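Local coordinates for protein RNA-dependent RNA Polymerase (Bombyx mori cytoplasmic polyhedrosis virus, PDB 6TZ0) that catalyses RNA-templated RNA synthesis, probably making viral plus strands by conservative transcription and the complementary minus strands during genome replication, at residues S395-R407 against T505-A517. Residues are numbered along the deposited sequence; the frame is centred on the assembly and turned at random.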
# COMPACT_ATOMS: atom_id res chain seq x y z
N SER A 395 -14.98 -21.99 -11.45
CA SER A 395 -16.39 -22.34 -11.59
C SER A 395 -17.30 -21.26 -11.02
O SER A 395 -18.42 -21.08 -11.51
CB SER A 395 -16.67 -23.67 -10.90
OG SER A 395 -16.53 -23.56 -9.50
N TYR A 396 -16.84 -20.51 -10.03
CA TYR A 396 -17.58 -19.36 -9.54
C TYR A 396 -17.20 -18.08 -10.26
O TYR A 396 -18.08 -17.26 -10.55
CB TYR A 396 -17.36 -19.20 -8.04
CG TYR A 396 -18.11 -18.05 -7.44
CD1 TYR A 396 -19.49 -18.09 -7.29
CD2 TYR A 396 -17.43 -16.91 -7.02
CE1 TYR A 396 -20.17 -17.03 -6.73
CE2 TYR A 396 -18.11 -15.86 -6.47
CZ TYR A 396 -19.47 -15.92 -6.33
OH TYR A 396 -20.14 -14.85 -5.77
N LEU A 397 -15.92 -17.88 -10.57
CA LEU A 397 -15.50 -16.61 -11.15
C LEU A 397 -15.85 -16.46 -12.63
O LEU A 397 -16.00 -15.32 -13.09
CB LEU A 397 -14.00 -16.41 -10.96
CG LEU A 397 -13.50 -16.16 -9.55
CD1 LEU A 397 -11.99 -16.15 -9.53
CD2 LEU A 397 -14.05 -14.85 -9.02
N SER A 398 -16.00 -17.55 -13.37
CA SER A 398 -16.24 -17.45 -14.81
C SER A 398 -17.65 -17.01 -15.15
O SER A 398 -17.91 -16.69 -16.32
CB SER A 398 -15.95 -18.79 -15.46
OG SER A 398 -16.85 -19.78 -15.01
N SER A 399 -18.56 -16.97 -14.18
CA SER A 399 -19.90 -16.45 -14.42
C SER A 399 -19.98 -14.93 -14.31
O SER A 399 -21.04 -14.37 -14.56
CB SER A 399 -20.87 -17.10 -13.44
OG SER A 399 -20.51 -16.79 -12.11
N PHE A 400 -18.88 -14.26 -13.97
CA PHE A 400 -18.85 -12.82 -13.83
C PHE A 400 -18.15 -12.11 -14.98
O PHE A 400 -18.17 -10.88 -15.02
CB PHE A 400 -18.17 -12.42 -12.52
CG PHE A 400 -18.97 -12.74 -11.30
CD1 PHE A 400 -19.96 -11.88 -10.85
CD2 PHE A 400 -18.75 -13.91 -10.59
CE1 PHE A 400 -20.69 -12.17 -9.73
CE2 PHE A 400 -19.48 -14.21 -9.47
CZ PHE A 400 -20.46 -13.34 -9.04
N THR A 401 -17.54 -12.85 -15.92
CA THR A 401 -16.60 -12.24 -16.85
C THR A 401 -17.27 -11.35 -17.89
O THR A 401 -16.69 -10.34 -18.29
CB THR A 401 -15.78 -13.33 -17.55
OG1 THR A 401 -16.66 -14.21 -18.23
CG2 THR A 401 -14.96 -14.11 -16.55
N ASP A 402 -18.48 -11.69 -18.31
CA ASP A 402 -19.12 -10.92 -19.38
C ASP A 402 -19.67 -9.59 -18.89
O ASP A 402 -19.54 -8.57 -19.59
CB ASP A 402 -20.22 -11.75 -20.03
CG ASP A 402 -20.77 -11.11 -21.28
OD1 ASP A 402 -20.07 -11.12 -22.32
OD2 ASP A 402 -21.90 -10.58 -21.22
N GLU A 403 -20.25 -9.57 -17.70
CA GLU A 403 -20.69 -8.32 -17.08
C GLU A 403 -19.51 -7.41 -16.77
O GLU A 403 -19.58 -6.19 -17.00
CB GLU A 403 -21.48 -8.63 -15.82
CG GLU A 403 -22.00 -7.41 -15.09
CD GLU A 403 -23.09 -6.68 -15.85
OE1 GLU A 403 -23.81 -7.32 -16.63
OE2 GLU A 403 -23.22 -5.45 -15.65
N ILE A 404 -18.41 -7.98 -16.26
CA ILE A 404 -17.22 -7.19 -15.97
C ILE A 404 -16.61 -6.63 -17.25
O ILE A 404 -16.16 -5.48 -17.28
CB ILE A 404 -16.21 -8.01 -15.14
CG1 ILE A 404 -16.76 -8.27 -13.74
CG2 ILE A 404 -14.90 -7.29 -14.95
CD1 ILE A 404 -15.94 -9.24 -12.95
N ALA A 405 -16.63 -7.41 -18.34
CA ALA A 405 -16.09 -6.91 -19.60
C ALA A 405 -16.95 -5.79 -20.18
O ALA A 405 -16.42 -4.82 -20.72
CB ALA A 405 -15.95 -8.05 -20.60
N LYS A 406 -18.27 -5.90 -20.03
CA LYS A 406 -19.17 -4.82 -20.40
C LYS A 406 -18.91 -3.56 -19.58
O LYS A 406 -18.99 -2.45 -20.11
CB LYS A 406 -20.62 -5.29 -20.24
CG LYS A 406 -21.71 -4.33 -20.72
CD LYS A 406 -22.35 -3.56 -19.57
CE LYS A 406 -23.48 -2.69 -20.06
NZ LYS A 406 -24.09 -1.89 -18.96
N ARG A 407 -18.57 -3.72 -18.30
CA ARG A 407 -18.25 -2.56 -17.47
C ARG A 407 -16.90 -1.95 -17.84
O ARG A 407 -16.74 -0.73 -17.80
CB ARG A 407 -18.27 -2.95 -16.00
CG ARG A 407 -19.65 -3.21 -15.45
CD ARG A 407 -19.58 -3.66 -14.01
NE ARG A 407 -20.91 -3.95 -13.49
CZ ARG A 407 -21.66 -3.06 -12.86
NH1 ARG A 407 -21.21 -1.83 -12.66
NH2 ARG A 407 -22.87 -3.39 -12.42
N THR A 505 -8.03 -2.86 -12.48
CA THR A 505 -9.27 -2.30 -13.00
C THR A 505 -10.28 -3.40 -13.30
O THR A 505 -11.48 -3.23 -13.07
CB THR A 505 -8.95 -1.48 -14.25
OG1 THR A 505 -8.02 -0.46 -13.91
CG2 THR A 505 -10.19 -0.85 -14.83
N ILE A 506 -9.81 -4.56 -13.77
CA ILE A 506 -10.71 -5.67 -14.03
C ILE A 506 -11.23 -6.27 -12.73
O ILE A 506 -12.45 -6.44 -12.56
CB ILE A 506 -10.02 -6.72 -14.91
CG1 ILE A 506 -9.83 -6.17 -16.33
CG2 ILE A 506 -10.77 -8.03 -14.90
CD1 ILE A 506 -8.98 -7.03 -17.20
N GLY A 507 -10.34 -6.60 -11.80
CA GLY A 507 -10.78 -7.20 -10.55
C GLY A 507 -11.54 -6.26 -9.62
O GLY A 507 -12.20 -6.74 -8.70
N LYS A 508 -11.44 -4.95 -9.84
CA LYS A 508 -12.18 -3.99 -9.04
C LYS A 508 -13.67 -4.00 -9.36
O LYS A 508 -14.48 -3.61 -8.51
CB LYS A 508 -11.57 -2.60 -9.29
CG LYS A 508 -12.09 -1.44 -8.49
CD LYS A 508 -11.38 -0.18 -8.93
CE LYS A 508 -11.85 1.02 -8.13
NZ LYS A 508 -13.26 1.34 -8.43
N GLN A 509 -14.05 -4.47 -10.54
CA GLN A 509 -15.44 -4.39 -10.96
C GLN A 509 -16.32 -5.44 -10.29
O GLN A 509 -17.55 -5.28 -10.29
CB GLN A 509 -15.55 -4.53 -12.47
CG GLN A 509 -14.76 -3.51 -13.25
CD GLN A 509 -15.20 -2.09 -12.98
OE1 GLN A 509 -16.38 -1.81 -12.84
NE2 GLN A 509 -14.23 -1.19 -12.91
N ILE A 510 -15.74 -6.49 -9.71
CA ILE A 510 -16.54 -7.55 -9.11
C ILE A 510 -17.11 -7.15 -7.76
O ILE A 510 -18.04 -7.81 -7.27
CB ILE A 510 -15.70 -8.84 -9.02
CG1 ILE A 510 -16.58 -10.09 -8.93
CG2 ILE A 510 -14.78 -8.80 -7.82
CD1 ILE A 510 -15.86 -11.39 -9.16
N TYR A 511 -16.63 -6.06 -7.17
CA TYR A 511 -17.19 -5.58 -5.91
C TYR A 511 -18.60 -5.04 -6.09
O TYR A 511 -19.37 -5.04 -5.12
CB TYR A 511 -16.34 -4.49 -5.29
CG TYR A 511 -14.94 -4.88 -4.93
CD1 TYR A 511 -14.70 -5.87 -3.99
CD2 TYR A 511 -13.85 -4.19 -5.44
CE1 TYR A 511 -13.42 -6.21 -3.64
CE2 TYR A 511 -12.57 -4.53 -5.08
CZ TYR A 511 -12.36 -5.54 -4.18
OH TYR A 511 -11.09 -5.89 -3.80
N ASP A 512 -18.95 -4.58 -7.28
CA ASP A 512 -20.28 -4.08 -7.56
C ASP A 512 -21.24 -5.17 -7.98
O ASP A 512 -22.38 -4.87 -8.35
CB ASP A 512 -20.21 -3.02 -8.66
CG ASP A 512 -19.46 -1.79 -8.23
OD1 ASP A 512 -19.46 -1.48 -7.02
OD2 ASP A 512 -18.86 -1.12 -9.10
N LEU A 513 -20.82 -6.43 -7.93
CA LEU A 513 -21.63 -7.53 -8.41
C LEU A 513 -21.94 -8.55 -7.33
O LEU A 513 -22.72 -9.48 -7.58
CB LEU A 513 -20.93 -8.23 -9.58
CG LEU A 513 -20.65 -7.37 -10.80
CD1 LEU A 513 -19.91 -8.19 -11.81
CD2 LEU A 513 -21.93 -6.84 -11.39
N ASN A 514 -21.36 -8.41 -6.14
CA ASN A 514 -21.59 -9.32 -5.03
C ASN A 514 -21.77 -8.51 -3.76
O ASN A 514 -21.74 -7.28 -3.77
CB ASN A 514 -20.43 -10.30 -4.84
CG ASN A 514 -20.30 -11.27 -5.95
OD1 ASN A 514 -19.28 -11.33 -6.62
ND2 ASN A 514 -21.34 -12.07 -6.16
N ASP A 515 -21.93 -9.24 -2.66
CA ASP A 515 -21.98 -8.66 -1.32
C ASP A 515 -20.99 -9.33 -0.38
O ASP A 515 -21.17 -9.30 0.83
CB ASP A 515 -23.40 -8.77 -0.74
CG ASP A 515 -23.94 -10.19 -0.77
OD1 ASP A 515 -23.32 -11.07 -1.40
OD2 ASP A 515 -25.00 -10.42 -0.15
N ASN A 516 -19.94 -9.95 -0.92
CA ASN A 516 -19.00 -10.70 -0.10
C ASN A 516 -17.63 -10.04 -0.02
O ASN A 516 -16.60 -10.72 -0.02
CB ASN A 516 -18.92 -12.15 -0.57
CG ASN A 516 -18.58 -12.28 -2.03
OD1 ASN A 516 -18.26 -11.31 -2.70
ND2 ASN A 516 -18.69 -13.50 -2.54
N ALA A 517 -17.60 -8.71 0.04
CA ALA A 517 -16.41 -7.95 0.34
C ALA A 517 -16.78 -6.86 1.34
O ALA A 517 -17.95 -6.50 1.48
CB ALA A 517 -15.79 -7.33 -0.92
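I404 and F400 pack against I510 and L513, and this apolar patch makes up about half of the buried surface. I404 spreads over four partners. Its CG2, anti to the backbone N, faces I506 O at 3.5 Å and Q509 CB at 3.8 Å. Its CG1, beside that N (chi1 -69°), meets L513 CD1 at 3.7 Å and carries CD1 to I510 CB. I510 CD1 sits over one face of the F400 ring, 4.0 Å from F400 CG, and also touches L397 CD2. L513 CD1 approaches the same ring at its edge. F400 CE2 in turn lies over a face of the Y396 ring.

The N514 amide abuts the far end of F400, its plane 72° from the ring. N514 ND2 is also 3.1 Å from Y396 OH, but the angle is poor for a hydrogen bond. R407 NE forms a salt bridge with E403 OE2 at 3.5 Å. E403 CG and R407 NE both lie 3.7 Å from L513 CD2. D512 CB lies over the rim of one guanidinium face; its carboxylate is near but forms no salt bridge.

The contact joins the 389-397 and 401-409 helices to helix 501-508 and the residues that follow it, within the central polymerase domain. Helix 557-573 packs on I404 and I506, and helix 644-665 on Y396 and I510.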